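Local coordinates for thiosulfate sulfurtransferase (Pseudomonas aeruginosa, PDB 1YT8), which probably transfers sulfane sulfur from thiosulfate to cyanide, as rhodaneses do, and carries four rhodanese-like repeats in one chain, at residues T399-Y404 against A412-R417; R407-A412 against S466-A471. One frame throughout, in Å; residues are numbered along the deposited sequence.

Interaction 1: residues T399-Y404 against A412-R417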
loop_
_atom_site.group_PDB
_atom_site.type_symbol
_atom_site.label_atom_id
_atom_site.label_comp_id
_atom_site.label_asym_id
_atom_site.label_seq_id
_atom_site.Cartn_x
_atom_site.Cartn_y
_atom_site.Cartn_z
ATOM N N THR A 399 0.103 -4.394 18.560
ATOM C CA THR A 399 -0.758 -3.933 17.471
ATOM C C THR A 399 -0.379 -2.493 17.111
ATOM O O THR A 399 0.349 -1.838 17.851
ATOM C CB THR A 399 -2.251 -3.988 17.867
ATOM O OG1 THR A 399 -3.064 -3.814 16.699
ATOM C CG2 THR A 399 -2.582 -2.894 18.868
ATOM N N ALA A 400 -0.869 -2.003 15.976
ATOM C CA ALA A 400 -0.559 -0.637 15.554
ATOM C C ALA A 400 -1.036 0.349 16.617
ATOM O O ALA A 400 -2.086 0.143 17.234
ATOM C CB ALA A 400 -1.230 -0.337 14.217
ATOM N N SER A 401 -0.268 1.416 16.830
ATOM C CA SER A 401 -0.622 2.407 17.843
ATOM C C SER A 401 -2.040 2.934 17.660
ATOM O O SER A 401 -2.733 3.213 18.643
ATOM C CB SER A 401 0.380 3.574 17.847
ATOM O OG SER A 401 0.305 4.349 16.665
ATOM N N ALA A 402 -2.478 3.069 16.410
ATOM C CA ALA A 402 -3.831 3.555 16.144
ATOM C C ALA A 402 -4.863 2.570 16.699
ATOM O O ALA A 402 -5.876 2.982 17.268
ATOM C CB ALA A 402 -4.040 3.750 14.640
ATOM N N ASN A 403 -4.603 1.275 16.534
ATOM C CA ASN A 403 -5.510 0.241 17.035
ATOM C C ASN A 403 -5.511 0.235 18.557
ATOM O O ASN A 403 -6.556 0.087 19.188
ATOM C CB ASN A 403 -5.094 -1.147 16.536
ATOM C CG ASN A 403 -5.179 -1.278 15.029
ATOM O OD1 ASN A 403 -6.079 -0.725 14.398
ATOM N ND2 ASN A 403 -4.249 -2.029 14.446
ATOM N N TYR A 404 -4.325 0.386 19.138
ATOM C CA TYR A 404 -4.176 0.409 20.586
ATOM C C TYR A 404 -5.033 1.520 21.200
ATOM O O TYR A 404 -5.774 1.286 22.152
ATOM C CB TYR A 404 -2.704 0.624 20.949
ATOM C CG TYR A 404 -2.456 0.832 22.424
ATOM C CD1 TYR A 404 -2.377 -0.250 23.305
ATOM C CD2 TYR A 404 -2.310 2.116 22.944
ATOM C CE1 TYR A 404 -2.154 -0.049 24.675
ATOM C CE2 TYR A 404 -2.093 2.326 24.306
ATOM C CZ TYR A 404 -2.015 1.243 25.162
ATOM O OH TYR A 404 -1.791 1.465 26.500
ATOM N N ALA A 412 -2.396 -2.598 29.560
ATOM C CA ALA A 412 -1.427 -2.959 28.527
ATOM C C ALA A 412 -0.568 -1.767 28.114
ATOM O O ALA A 412 -1.033 -0.624 28.099
ATOM C CB ALA A 412 -2.149 -3.525 27.310
ATOM N N ALA A 413 0.693 -2.037 27.790
ATOM C CA ALA A 413 1.613 -0.993 27.356
ATOM C C ALA A 413 1.861 -1.161 25.859
ATOM O O ALA A 413 2.166 -2.259 25.395
ATOM C CB ALA A 413 2.938 -1.101 28.119
ATOM N N TRP A 414 1.710 -0.083 25.096
ATOM C CA TRP A 414 1.954 -0.174 23.663
ATOM C C TRP A 414 3.457 -0.092 23.419
ATOM O O TRP A 414 4.157 0.718 24.033
ATOM C CB TRP A 414 1.253 0.956 22.898
ATOM C CG TRP A 414 1.502 0.858 21.423
ATOM C CD1 TRP A 414 0.942 -0.037 20.555
ATOM C CD2 TRP A 414 2.455 1.612 20.663
ATOM N NE1 TRP A 414 1.492 0.110 19.301
ATOM C CE2 TRP A 414 2.424 1.113 19.339
ATOM C CE3 TRP A 414 3.336 2.658 20.973
ATOM C CZ2 TRP A 414 3.241 1.627 18.322
ATOM C CZ3 TRP A 414 4.152 3.170 19.960
ATOM C CH2 TRP A 414 4.096 2.651 18.649
ATOM N N VAL A 415 3.952 -0.929 22.514
ATOM C CA VAL A 415 5.373 -0.949 22.204
ATOM C C VAL A 415 5.645 -1.165 20.721
ATOM O O VAL A 415 4.783 -1.633 19.974
ATOM C CB VAL A 415 6.106 -2.088 22.959
ATOM C CG1 VAL A 415 5.956 -1.914 24.462
ATOM C CG2 VAL A 415 5.545 -3.431 22.530
ATOM N N LEU A 416 6.856 -0.808 20.319
ATOM C CA LEU A 416 7.337 -0.998 18.960
ATOM C C LEU A 416 8.250 -2.208 19.075
ATOM O O LEU A 416 9.150 -2.226 19.915
ATOM C CB LEU A 416 8.173 0.196 18.498
ATOM C CG LEU A 416 7.473 1.466 18.022
ATOM C CD1 LEU A 416 8.522 2.532 17.718
ATOM C CD2 LEU A 416 6.641 1.155 16.781
ATOM N N ARG A 417 8.029 -3.219 18.250
ATOM C CA ARG A 417 8.873 -4.397 18.313
ATOM C C ARG A 417 10.328 -4.039 18.012
ATOM O O ARG A 417 11.251 -4.672 18.526
ATOM C CB ARG A 417 8.388 -5.456 17.324
ATOM C CG ARG A 417 9.214 -6.729 17.369
ATOM C CD ARG A 417 8.731 -7.739 16.361
ATOM N NE ARG A 417 9.648 -8.867 16.247
ATOM C CZ ARG A 417 9.765 -9.617 15.158
ATOM N NH1 ARG A 417 9.018 -9.354 14.092
ATOM N NH2 ARG A 417 10.638 -10.617 15.127
#
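Trp414 and Tyr404 interlock at the centre of this contact, each also gripping a backbone carbonyl of the other segment. Trp414 NE1 donates to Thr399 O at 2.7 Å, in the plane of the indole and almost in line with the C=O bond (165° at the oxygen), although the hydrogen bond is somewhat bent at the hydrogen. Ser401 lies over a face of the same indole: its CB sits 3.7 Å from the centroid of the six-membered ring, a CH-pi contact displaced toward the rim. Trp414 CB in turn rests over the middle of the Tyr404 ring, 3.6 Å from its centroid. The two aromatic planes are inclined at 46°, and Tyr404 CB packs 3.7 Å from Trp414 CD1. At the far end of the phenol, Tyr404 OH donates to Ala412 O at 2.7 Å; that oxygen lies at the ring edge, in its plane, while the hydroxyl is tilted from the carbonyl plane.

With CG opposite the backbone N (chi1 173°), Tyr404 extends from the helix toward Ala412. Its hydroxyl is also hydrogen-bonded to Leu481 N, and the His408 ring stacks on its own, which together help to hold the phenol in place. Ser401 OG is hydrogen-bonded to Asp488 OD1, while its CB meets the indole. Near the helix start, where Ala400 is the N-cap residue, Asn403 ND2 donates to Thr399 OG1 at 3.1 Å.

The contact joins the helix and second strand of the beta-alpha-beta unit 393-397, 401-406, 413-414. Ala413 and Val415 bond through their backbones to strand 393-397, Val415 packs on helix 420-427, and the Trp414 backbone is hydrogen-bonded to those of Leu481 and Ala483.

Interaction 2: residues R407-A412 against S466-A471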
loop_
_atom_site.group_PDB
_atom_site.type_symbol
_atom_site.label_atom_id
_atom_site.label_comp_id
_atom_site.label_asym_id
_atom_site.label_seq_id
_atom_site.Cartn_x
_atom_site.Cartn_y
_atom_site.Cartn_z
ATOM N N ARG A 407 -8.744 0.563 21.316
ATOM C CA ARG A 407 -9.158 -0.440 22.293
ATOM C C ARG A 407 -8.012 -1.379 22.648
ATOM O O ARG A 407 -7.303 -1.860 21.769
ATOM C CB ARG A 407 -10.321 -1.253 21.718
ATOM C CG ARG A 407 -10.972 -2.229 22.681
ATOM C CD ARG A 407 -12.019 -3.058 21.950
ATOM N NE ARG A 407 -11.408 -3.847 20.883
ATOM C CZ ARG A 407 -12.085 -4.560 19.987
ATOM N NH1 ARG A 407 -13.411 -4.588 20.017
ATOM N NH2 ARG A 407 -11.432 -5.256 19.065
ATOM N N HIS A 408 -7.834 -1.642 23.940
ATOM C CA HIS A 408 -6.774 -2.536 24.382
ATOM C C HIS A 408 -7.066 -3.099 25.765
ATOM O O HIS A 408 -7.939 -2.606 26.481
ATOM C CB HIS A 408 -5.430 -1.799 24.384
ATOM C CG HIS A 408 -5.416 -0.561 25.225
ATOM N ND1 HIS A 408 -5.327 -0.593 26.601
ATOM C CD2 HIS A 408 -5.480 0.747 24.883
ATOM C CE1 HIS A 408 -5.334 0.642 27.069
ATOM N NE2 HIS A 408 -5.426 1.474 26.047
ATOM N N ILE A 409 -6.342 -4.151 26.126
ATOM C CA ILE A 409 -6.506 -4.777 27.427
ATOM C C ILE A 409 -6.101 -3.762 28.491
ATOM O O ILE A 409 -5.068 -3.106 28.371
ATOM C CB ILE A 409 -5.619 -6.038 27.521
ATOM C CG1 ILE A 409 -6.034 -7.027 26.430
ATOM C CG2 ILE A 409 -5.737 -6.666 28.903
ATOM C CD1 ILE A 409 -5.122 -8.241 26.294
ATOM N N PRO A 410 -6.918 -3.605 29.548
ATOM C CA PRO A 410 -6.606 -2.648 30.615
ATOM C C PRO A 410 -5.201 -2.830 31.183
ATOM O O PRO A 410 -4.818 -3.938 31.566
ATOM C CB PRO A 410 -7.689 -2.928 31.653
ATOM C CG PRO A 410 -8.847 -3.351 30.811
ATOM C CD PRO A 410 -8.191 -4.291 29.822
ATOM N N GLY A 411 -4.438 -1.739 31.228
ATOM C CA GLY A 411 -3.087 -1.795 31.756
ATOM C C GLY A 411 -2.002 -2.138 30.743
ATOM O O GLY A 411 -0.816 -1.989 31.036
ATOM N N ALA A 412 -2.396 -2.598 29.560
ATOM C CA ALA A 412 -1.427 -2.959 28.527
ATOM C C ALA A 412 -0.568 -1.767 28.114
ATOM O O ALA A 412 -1.033 -0.624 28.099
ATOM C CB ALA A 412 -2.149 -3.525 27.310
ATOM N N SER A 466 -8.237 -9.849 20.405
ATOM C CA SER A 466 -9.535 -10.215 19.848
ATOM C C SER A 466 -10.195 -11.288 20.705
ATOM O O SER A 466 -11.411 -11.269 20.915
ATOM C CB SER A 466 -9.382 -10.723 18.411
ATOM O OG SER A 466 -9.092 -9.651 17.532
ATOM N N ALA A 467 -9.387 -12.224 21.194
ATOM C CA ALA A 467 -9.887 -13.301 22.043
ATOM C C ALA A 467 -10.356 -12.723 23.375
ATOM O O ALA A 467 -11.397 -13.118 23.901
ATOM C CB ALA A 467 -8.795 -14.335 22.276
ATOM N N TRP A 468 -9.576 -11.789 23.914
ATOM C CA TRP A 468 -9.902 -11.132 25.177
ATOM C C TRP A 468 -11.258 -10.451 25.037
ATOM O O TRP A 468 -12.140 -10.623 25.880
ATOM C CB TRP A 468 -8.815 -10.107 25.526
ATOM C CG TRP A 468 -9.101 -9.257 26.735
ATOM C CD1 TRP A 468 -9.906 -8.152 26.791
ATOM C CD2 TRP A 468 -8.585 -9.443 28.059
ATOM N NE1 TRP A 468 -9.919 -7.639 28.066
ATOM C CE2 TRP A 468 -9.117 -8.411 28.865
ATOM C CE3 TRP A 468 -7.723 -10.381 28.644
ATOM C CZ2 TRP A 468 -8.816 -8.291 30.230
ATOM C CZ3 TRP A 468 -7.423 -10.262 30.001
ATOM C CH2 TRP A 468 -7.970 -9.223 30.777
ATOM N N VAL A 469 -11.421 -9.682 23.965
ATOM C CA VAL A 469 -12.681 -8.992 23.708
ATOM C C VAL A 469 -13.815 -10.002 23.546
ATOM O O VAL A 469 -14.917 -9.803 24.059
ATOM C CB VAL A 469 -12.586 -8.127 22.429
ATOM C CG1 VAL A 469 -13.960 -7.572 22.060
ATOM C CG2 VAL A 469 -11.598 -6.991 22.652
ATOM N N ALA A 470 -13.536 -11.094 22.840
ATOM C CA ALA A 470 -14.538 -12.129 22.614
ATOM C C ALA A 470 -14.941 -12.842 23.906
ATOM O O ALA A 470 -16.014 -13.441 23.985
ATOM C CB ALA A 470 -14.018 -13.141 21.596
ATOM N N ALA A 471 -14.080 -12.772 24.917
ATOM C CA ALA A 471 -14.351 -13.409 26.201
ATOM C C ALA A 471 -15.237 -12.528 27.075
ATOM O O ALA A 471 -15.600 -12.907 28.190
ATOM C CB ALA A 471 -13.041 -13.709 26.919
#
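Ile409 lies against one face of the Trp468 indole, and this apolar packing carries the buried part of the contact. Ile409 CG2 stands 3.7 Å from the centroid of the Trp468 six-membered ring and 11° off the normal, a CH-pi contact over the face. The other branch spreads the load: CG1 comes within 3.8 Å of Trp468 CG, and Ile409 CD1 lies over the CD2-CE3 bond of Trp468. With chi1 at -60°, CG2 is opposite the backbone N and CG1 opposite the carbonyl carbon, which lets both branches meet the ring. Pro410 adds an oblique touch, its CD 4.1 Å from Trp468 CZ2. Trp468 NE1 is bonded to Pro474 O, which helps to fix the indole's rotation.

At the rim, Val469 meets the flat guanidinium of Arg407. Val469 CG2 stands over the middle of one face, 3.6 Å from Arg407 CZ, while its CG1 lies near NH1. After an extended start, the arginine chain bends at chi3 (62°), which helps to present the guanidinium face to Val469. The two side chains approach from opposite directions.

Hydrogen bonds within the loop shape it. Ile409 O accepts from His408 ND1 at 3.1 Å and from Ala412 N at 3.0 Å, the two donors approaching from opposite faces of its plane. The second bond closes a type II beta turn from Ile409 to Ala412, with Gly411 at a positive phi.

This is a loop-on-helix contact of the rhodanese-like fold: the connection from helix 401-406 to edge strand 413-414 packs on helix 464-470, with helix 381-387 also touching Trp468.

Interactions 1 and 2 interleave along the chain and share Ala412; their centres lie 12 Å apart. Ala412 serves each range with a different atom: its N closes the turn of 407-412, and its O serves the contact of 399-404 with 412-417. His408 provides a second bridge, bonding within its own loop while its ring stacks on Tyr404. Within one rhodanese-like unit, interaction 1 holds the helix after strand 393-397 to edge strand 413-414, and interaction 2 holds the following loop to the late helix 464-470. None of their residues belongs to the sulfite pocket around Cys193 to Arg198 and Gln312.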